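PDB 2FXQ: single-strand binding protein from Thermus aquaticus, which binds single-stranded DNA as a homodimer whose chains each carry two OB-fold domains, supporting DNA replication, recombination and repair. Local coordinates for the interface of chains A and B. Coordinates in Å, arbitrary orientation; residue numbers count along the deposited sequence, not the author numbering. Chains: chain A/B, Single-strand binding protein.

Contact 1: the interface of chains A and B. Residues chain A 9, 11, 77, 79, 103, 105, 128; chain B 5, 7, 132, 134, 196, 198.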
loop_
_atom_site.group_PDB
_atom_site.type_symbol
_atom_site.label_atom_id
_atom_site.label_comp_id
_atom_site.label_asym_id
_atom_site.label_seq_id
_atom_site.Cartn_x
_atom_site.Cartn_y
_atom_site.Cartn_z
ATOM N N PHE A 9 5.301 2.807 -2.791
ATOM C CA PHE A 9 4.229 2.875 -3.809
ATOM C C PHE A 9 3.901 4.319 -3.921
ATOM O O PHE A 9 3.684 4.988 -2.886
ATOM C CB PHE A 9 2.960 2.107 -3.307
ATOM C CG PHE A 9 3.263 0.721 -2.798
ATOM C CD1 PHE A 9 3.086 -0.385 -3.615
ATOM C CD2 PHE A 9 3.778 0.516 -1.488
ATOM C CE1 PHE A 9 3.458 -1.693 -3.172
ATOM C CE2 PHE A 9 4.106 -0.807 -1.044
ATOM C CZ PHE A 9 3.957 -1.875 -1.879
ATOM N N ILE A 11 2.064 7.447 -6.530
ATOM C CA ILE A 11 1.645 8.026 -7.807
ATOM C C ILE A 11 1.959 9.507 -7.675
ATOM O O ILE A 11 1.548 10.142 -6.696
ATOM C CB ILE A 11 0.100 7.856 -8.015
ATOM C CG1 ILE A 11 -0.251 6.357 -8.131
ATOM C CG2 ILE A 11 -0.394 8.724 -9.254
ATOM C CD1 ILE A 11 -1.825 6.078 -8.112
ATOM N N PHE A 77 2.647 5.894 -11.931
ATOM C CA PHE A 77 2.577 4.977 -10.800
ATOM C C PHE A 77 3.924 4.255 -10.688
ATOM O O PHE A 77 4.498 3.813 -11.676
ATOM C CB PHE A 77 1.424 3.945 -11.074
ATOM C CG PHE A 77 1.384 2.809 -10.093
ATOM C CD1 PHE A 77 1.084 3.060 -8.806
ATOM C CD2 PHE A 77 1.645 1.506 -10.481
ATOM C CE1 PHE A 77 1.020 2.001 -7.837
ATOM C CE2 PHE A 77 1.572 0.420 -9.551
ATOM C CZ PHE A 77 1.240 0.682 -8.237
ATOM N N GLU A 79 6.339 1.442 -8.307
ATOM C CA GLU A 79 6.678 0.622 -7.154
ATOM C C GLU A 79 8.185 0.431 -7.098
ATOM O O GLU A 79 8.852 0.241 -8.123
ATOM C CB GLU A 79 5.996 -0.773 -7.226
ATOM C CG GLU A 79 4.465 -0.681 -7.128
ATOM C CD GLU A 79 3.774 -2.029 -6.883
ATOM O OE1 GLU A 79 2.512 -2.044 -6.692
ATOM O OE2 GLU A 79 4.502 -3.034 -6.766
ATOM N N PHE A 103 9.443 -0.964 -11.134
ATOM C CA PHE A 103 8.824 -0.714 -12.467
ATOM C C PHE A 103 7.972 0.517 -12.309
ATOM O O PHE A 103 7.680 0.949 -11.172
ATOM C CB PHE A 103 7.896 -1.864 -12.934
ATOM C CG PHE A 103 6.712 -2.107 -12.009
ATOM C CD1 PHE A 103 5.502 -1.459 -12.222
ATOM C CD2 PHE A 103 6.822 -2.982 -10.948
ATOM C CE1 PHE A 103 4.468 -1.625 -11.364
ATOM C CE2 PHE A 103 5.749 -3.231 -10.118
ATOM C CZ PHE A 103 4.588 -2.540 -10.303
ATOM N N ASP A 105 4.332 2.506 -14.264
ATOM C CA ASP A 105 3.248 2.441 -15.268
ATOM C C ASP A 105 2.770 3.859 -15.410
ATOM O O ASP A 105 2.138 4.417 -14.504
ATOM C CB ASP A 105 2.099 1.567 -14.742
ATOM C CG ASP A 105 2.427 0.084 -14.741
ATOM O OD1 ASP A 105 2.406 -0.533 -13.650
ATOM O OD2 ASP A 105 2.674 -0.562 -15.784
ATOM N N LEU A 128 -1.566 8.419 -3.327
ATOM C CA LEU A 128 -0.690 7.264 -3.157
ATOM C C LEU A 128 0.787 7.741 -2.882
ATOM O O LEU A 128 1.549 8.213 -3.735
ATOM C CB LEU A 128 -0.860 6.204 -4.272
ATOM C CG LEU A 128 -0.281 4.804 -3.993
ATOM C CD1 LEU A 128 -1.167 3.954 -3.073
ATOM C CD2 LEU A 128 0.063 3.999 -5.227
ATOM N N LEU B 5 -1.193 -6.694 -12.369
ATOM C CA LEU B 5 -0.737 -6.649 -10.980
ATOM C C LEU B 5 -1.854 -7.175 -10.152
ATOM O O LEU B 5 -3.035 -6.889 -10.456
ATOM C CB LEU B 5 -0.500 -5.176 -10.517
ATOM C CG LEU B 5 0.759 -4.481 -10.960
ATOM C CD1 LEU B 5 0.633 -3.023 -10.459
ATOM C CD2 LEU B 5 2.006 -5.210 -10.401
ATOM N N GLN B 7 -1.998 -7.435 -5.970
ATOM C CA GLN B 7 -1.266 -7.307 -4.699
ATOM C C GLN B 7 -2.204 -6.937 -3.619
ATOM O O GLN B 7 -3.035 -6.073 -3.816
ATOM C CB GLN B 7 -0.204 -6.155 -4.790
ATOM C CG GLN B 7 0.755 -6.400 -6.014
ATOM C CD GLN B 7 1.779 -5.245 -6.201
ATOM O OE1 GLN B 7 1.429 -4.088 -5.999
ATOM N NE2 GLN B 7 3.031 -5.569 -6.546
ATOM N N ILE B 132 -3.968 -3.622 -4.819
ATOM C CA ILE B 132 -3.551 -2.933 -6.046
ATOM C C ILE B 132 -3.787 -3.946 -7.172
ATOM O O ILE B 132 -3.242 -5.073 -7.134
ATOM C CB ILE B 132 -2.105 -2.506 -5.987
ATOM C CG1 ILE B 132 -1.917 -1.504 -4.825
ATOM C CG2 ILE B 132 -1.713 -1.809 -7.362
ATOM C CD1 ILE B 132 -0.372 -1.024 -4.653
ATOM N N MET B 134 -3.957 -4.329 -11.575
ATOM C CA MET B 134 -3.918 -3.674 -12.884
ATOM C C MET B 134 -4.288 -4.744 -13.879
ATOM O O MET B 134 -3.699 -5.873 -13.864
ATOM C CB MET B 134 -2.524 -3.157 -13.216
ATOM C CG MET B 134 -2.590 -2.115 -14.478
ATOM S SD MET B 134 -1.002 -1.387 -14.665
ATOM C CE MET B 134 -1.082 0.068 -13.748
ATOM N N LEU B 196 -5.964 0.617 -13.681
ATOM C CA LEU B 196 -5.265 0.437 -12.389
ATOM C C LEU B 196 -6.247 0.709 -11.243
ATOM O O LEU B 196 -6.941 1.736 -11.263
ATOM C CB LEU B 196 -4.117 1.469 -12.334
ATOM C CG LEU B 196 -3.381 1.618 -10.957
ATOM C CD1 LEU B 196 -2.650 0.295 -10.619
ATOM C CD2 LEU B 196 -2.352 2.742 -11.028
ATOM N N ILE B 198 -6.732 1.045 -7.035
ATOM C CA ILE B 198 -6.193 1.017 -5.690
ATOM C C ILE B 198 -7.459 0.875 -4.837
ATOM O O ILE B 198 -8.361 1.694 -4.962
ATOM C CB ILE B 198 -5.382 2.310 -5.291
ATOM C CG1 ILE B 198 -4.374 2.817 -6.385
ATOM C CG2 ILE B 198 -4.773 2.146 -3.829
ATOM C CD1 ILE B 198 -3.149 1.980 -6.634
#
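A:Glu79 and B:Gln7 meet tip to tip between strand 75-84 of one subunit and strand 5-14 of the other, a polar pair in a largely apolar sheet-to-sheet patch of the dimer interface. Their carboxylate and amide are nearly coplanar, 16° apart. B:Gln7 NE2, the amide nitrogen, donates a fairly straight hydrogen bond to the syn lone pair of A:Glu79 OE2 at 2.9 Å. Beside it, A:Glu79 OE1 and B:Gln7 OE1 are 2.4 Å apart; oxygens this close would clash if both only accept. A proton shared between them, from a neutral A:Glu79, is one possible reading, and error in the model another. Both side chains are extended beyond CG, which suits long residues bridging from opposite strands.

Around this pair, phenylalanine rings meet branched aliphatic tips, one over a face and others at the rim. A:Phe77, CG anti to its backbone N (chi1 171°), carries B:Leu196 CD2 over one face, 3.9 Å from CG. At the far end of that ring, CE2 touches B:Leu5 CD1 at 3.7 Å, while CZ faces B:Ile132 CG2. The other branch of B:Leu5, CD2, meets A:Phe103 CZ at 3.7 Å; the crowded chi1 of A:Phe103 (61°) directs that tip at the leucine.

A:Phe9 flanks A:Glu79, whose OE1 lies in plane at its ring edge, and its CD1 touches B:Ile132 CD1 at 3.7 Å. Alongside, A:Leu128 crosses B:Ile198 obliquely, with CD2 and CD1 4.0 Å apart, and places that CD2 at the edge of the A:Phe77 ring. A:Asp105 OD1 lies at the same ring's edge, and B:Met134, flexible and bent at chi3, brings its methyl CE to 3.5 Å from OD1.

Contact 2: the interface of chains A and B. Residues chain A 74-75, 106-109; chain B 196, 225-229.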
loop_
_atom_site.group_PDB
_atom_site.type_symbol
_atom_site.label_atom_id
_atom_site.label_comp_id
_atom_site.label_asym_id
_atom_site.label_seq_id
_atom_site.Cartn_x
_atom_site.Cartn_y
_atom_site.Cartn_z
ATOM N N GLN A 74 2.845 14.459 -16.598
ATOM C CA GLN A 74 2.208 13.153 -16.682
ATOM C C GLN A 74 2.214 12.503 -15.318
ATOM O O GLN A 74 3.224 12.551 -14.602
ATOM C CB GLN A 74 2.998 12.215 -17.634
ATOM C CG GLN A 74 2.232 10.858 -17.932
ATOM C CD GLN A 74 2.832 10.113 -19.128
ATOM O OE1 GLN A 74 3.870 10.513 -19.655
ATOM N NE2 GLN A 74 2.187 9.006 -19.530
ATOM N N LEU A 75 1.124 11.837 -15.007
ATOM C CA LEU A 75 0.999 11.012 -13.791
ATOM C C LEU A 75 1.682 9.665 -14.016
ATOM O O LEU A 75 1.510 9.028 -15.081
ATOM C CB LEU A 75 -0.490 10.763 -13.541
ATOM C CG LEU A 75 -1.137 10.747 -12.183
ATOM C CD1 LEU A 75 -0.814 12.039 -11.414
ATOM C CD2 LEU A 75 -2.693 10.574 -12.397
ATOM N N PRO A 106 3.122 4.523 -16.505
ATOM C CA PRO A 106 2.605 5.842 -16.793
ATOM C C PRO A 106 1.089 5.800 -16.928
ATOM O O PRO A 106 0.545 4.795 -17.415
ATOM C CB PRO A 106 3.261 6.145 -18.171
ATOM C CG PRO A 106 4.421 5.271 -18.228
ATOM C CD PRO A 106 4.059 4.031 -17.552
ATOM N N LEU A 107 0.396 6.870 -16.582
ATOM C CA LEU A 107 -1.042 6.855 -16.497
ATOM C C LEU A 107 -1.538 7.955 -17.410
ATOM O O LEU A 107 -0.770 8.891 -17.700
ATOM C CB LEU A 107 -1.525 7.153 -15.094
ATOM C CG LEU A 107 -0.879 6.216 -14.054
ATOM C CD1 LEU A 107 -1.304 6.633 -12.596
ATOM C CD2 LEU A 107 -1.437 4.777 -14.323
ATOM N N GLU A 108 -2.796 7.833 -17.866
ATOM C CA GLU A 108 -3.406 8.860 -18.702
ATOM C C GLU A 108 -3.801 10.116 -17.977
ATOM O O GLU A 108 -3.716 11.209 -18.542
ATOM C CB GLU A 108 -4.570 8.270 -19.472
ATOM C CG GLU A 108 -3.984 7.276 -20.452
ATOM C CD GLU A 108 -5.033 6.546 -21.273
ATOM O OE1 GLU A 108 -4.659 5.561 -21.951
ATOM O OE2 GLU A 108 -6.210 6.963 -21.252
ATOM N N GLY A 109 -4.219 9.993 -16.735
ATOM C CA GLY A 109 -4.212 11.146 -15.827
ATOM C C GLY A 109 -4.952 12.378 -16.362
ATOM O O GLY A 109 -4.514 13.530 -16.165
ATOM N N LEU B 196 -5.964 0.617 -13.681
ATOM C CA LEU B 196 -5.265 0.437 -12.389
ATOM C C LEU B 196 -6.247 0.709 -11.243
ATOM O O LEU B 196 -6.941 1.736 -11.263
ATOM C CB LEU B 196 -4.117 1.469 -12.334
ATOM C CG LEU B 196 -3.381 1.618 -10.957
ATOM C CD1 LEU B 196 -2.650 0.295 -10.619
ATOM C CD2 LEU B 196 -2.352 2.742 -11.028
ATOM N N GLU B 225 -7.272 4.640 -12.200
ATOM C CA GLU B 225 -6.488 5.379 -13.159
ATOM C C GLU B 225 -6.392 4.501 -14.394
ATOM O O GLU B 225 -6.559 3.303 -14.314
ATOM C CB GLU B 225 -5.062 5.691 -12.648
ATOM C CG GLU B 225 -4.984 6.530 -11.362
ATOM C CD GLU B 225 -5.507 7.962 -11.539
ATOM O OE1 GLU B 225 -5.814 8.652 -10.523
ATOM O OE2 GLU B 225 -5.654 8.412 -12.700
ATOM N N ARG B 226 -6.072 5.125 -15.524
ATOM C CA ARG B 226 -5.852 4.411 -16.750
ATOM C C ARG B 226 -4.368 4.339 -17.149
ATOM O O ARG B 226 -3.738 5.372 -17.387
ATOM C CB ARG B 226 -6.571 5.192 -17.855
ATOM C CG ARG B 226 -8.050 5.350 -17.639
ATOM C CD ARG B 226 -8.720 6.023 -18.822
ATOM N NE ARG B 226 -8.818 5.073 -19.921
ATOM C CZ ARG B 226 -9.734 5.163 -20.868
ATOM N NH1 ARG B 226 -10.612 6.167 -20.828
ATOM N NH2 ARG B 226 -9.785 4.255 -21.831
ATOM N N PRO B 227 -3.818 3.146 -17.281
ATOM C CA PRO B 227 -2.430 2.992 -17.703
ATOM C C PRO B 227 -2.341 3.415 -19.174
ATOM O O PRO B 227 -3.310 3.281 -19.917
ATOM C CB PRO B 227 -2.165 1.497 -17.550
ATOM C CG PRO B 227 -3.524 0.870 -17.590
ATOM C CD PRO B 227 -4.474 1.845 -16.998
ATOM N N THR B 228 -1.258 4.030 -19.552
ATOM C CA THR B 228 -1.109 4.355 -20.973
ATOM C C THR B 228 -1.200 3.057 -21.829
ATOM O O THR B 228 -0.701 2.008 -21.416
ATOM C CB THR B 228 0.204 5.142 -21.164
ATOM O OG1 THR B 228 0.094 6.370 -20.423
ATOM C CG2 THR B 228 0.322 5.641 -22.581
ATOM N N ARG B 229 -1.905 3.148 -22.965
ATOM C CA ARG B 229 -2.096 2.108 -24.017
ATOM C C ARG B 229 -3.549 2.057 -24.533
ATOM O O ARG B 229 -3.903 1.329 -25.481
ATOM C CB ARG B 229 -1.615 0.711 -23.605
ATOM C CG ARG B 229 -0.789 -0.009 -24.640
ATOM C CD ARG B 229 0.689 0.342 -24.606
ATOM N NE ARG B 229 0.914 1.785 -24.469
ATOM C CZ ARG B 229 2.092 2.389 -24.640
ATOM N NH1 ARG B 229 3.176 1.678 -24.947
ATOM N NH2 ARG B 229 2.193 3.706 -24.495
HETATM O O HOH W 1 -5.523 7.986 -15.406
#
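Two carboxylates and a guanidinium are the flat side-chain groups here. A:Leu75 CD2 lies over one face of the B:Glu225 carboxylate, 3.7 Å from OE2, the two side chains crossing at about a right angle. The side chains of A:Glu108 and B:Arg226 cross obliquely and bring their flat ends into an offset, face-to-face approach, planes 28° apart. A:Glu108 OE2 sits above the NE end of the guanidinium, so their 3.5 Å salt bridge is a loose stacked charge contact and not an N-H pointed at a lone pair. A:Glu108, extended beyond CG, also sets its carboxylate against the CB and CD methylenes of B:Arg226, whose chain bends at chi3; opposite charges on long, flexible arms suit such a contact.

The backbone does the firmer work. A:Leu107 and B:Pro227 form an antiparallel beta bridge, so short segments of the two chains run side by side. A:Glu108 N donates to B:Arg226 O at 2.7 Å, arriving nearly along the C=O axis (170°). In the other direction B:Thr228 N gives a straight hydrogen bond to A:Pro106 O at 2.9 Å, from above the carbonyl plane; the threonine hydroxyl OG1 adds a weak bond to the same oxygen. A:Pro106, lacking an N-H, serves here through its carbonyl.

A:Leu107 supplies the apolar filling: CD1 packs on the aliphatic part of B:Glu225, and CD2 on B:Pro227 CA at 3.9 Å and on a methyl of B:Leu196. B:Glu225, bent at chi2 (-66°), turns OE2 towards water 1, at 2.7 Å. This water also pairs with A:Gly109 N at 2.7 Å and with B:Arg226 N at 2.9 Å, linking two backbone amides to one acidic oxygen.

Pairing main chain with main chain, the site ties the segment following strand 103-106 of one subunit to that following strand 223-225 of the other, helping to hold the homodimer together.

The centres of the C-alpha atoms of contact 1 and contact 2 lie about 10 Å apart, and both use B:Leu196, whose CD2 methyl reaches into each. Strands 75-84 and 103-106 of chain A and strand 194-207 of chain B run through both, so the side-chain packing of contact 1 continues into the main-chain pairing of contact 2. The first offers mainly shape and apolar burial, the second direction and register. Because the interface is two-fold symmetric, each patch has a twin with the chains exchanged, and together they join the subunits into one continuous dimer.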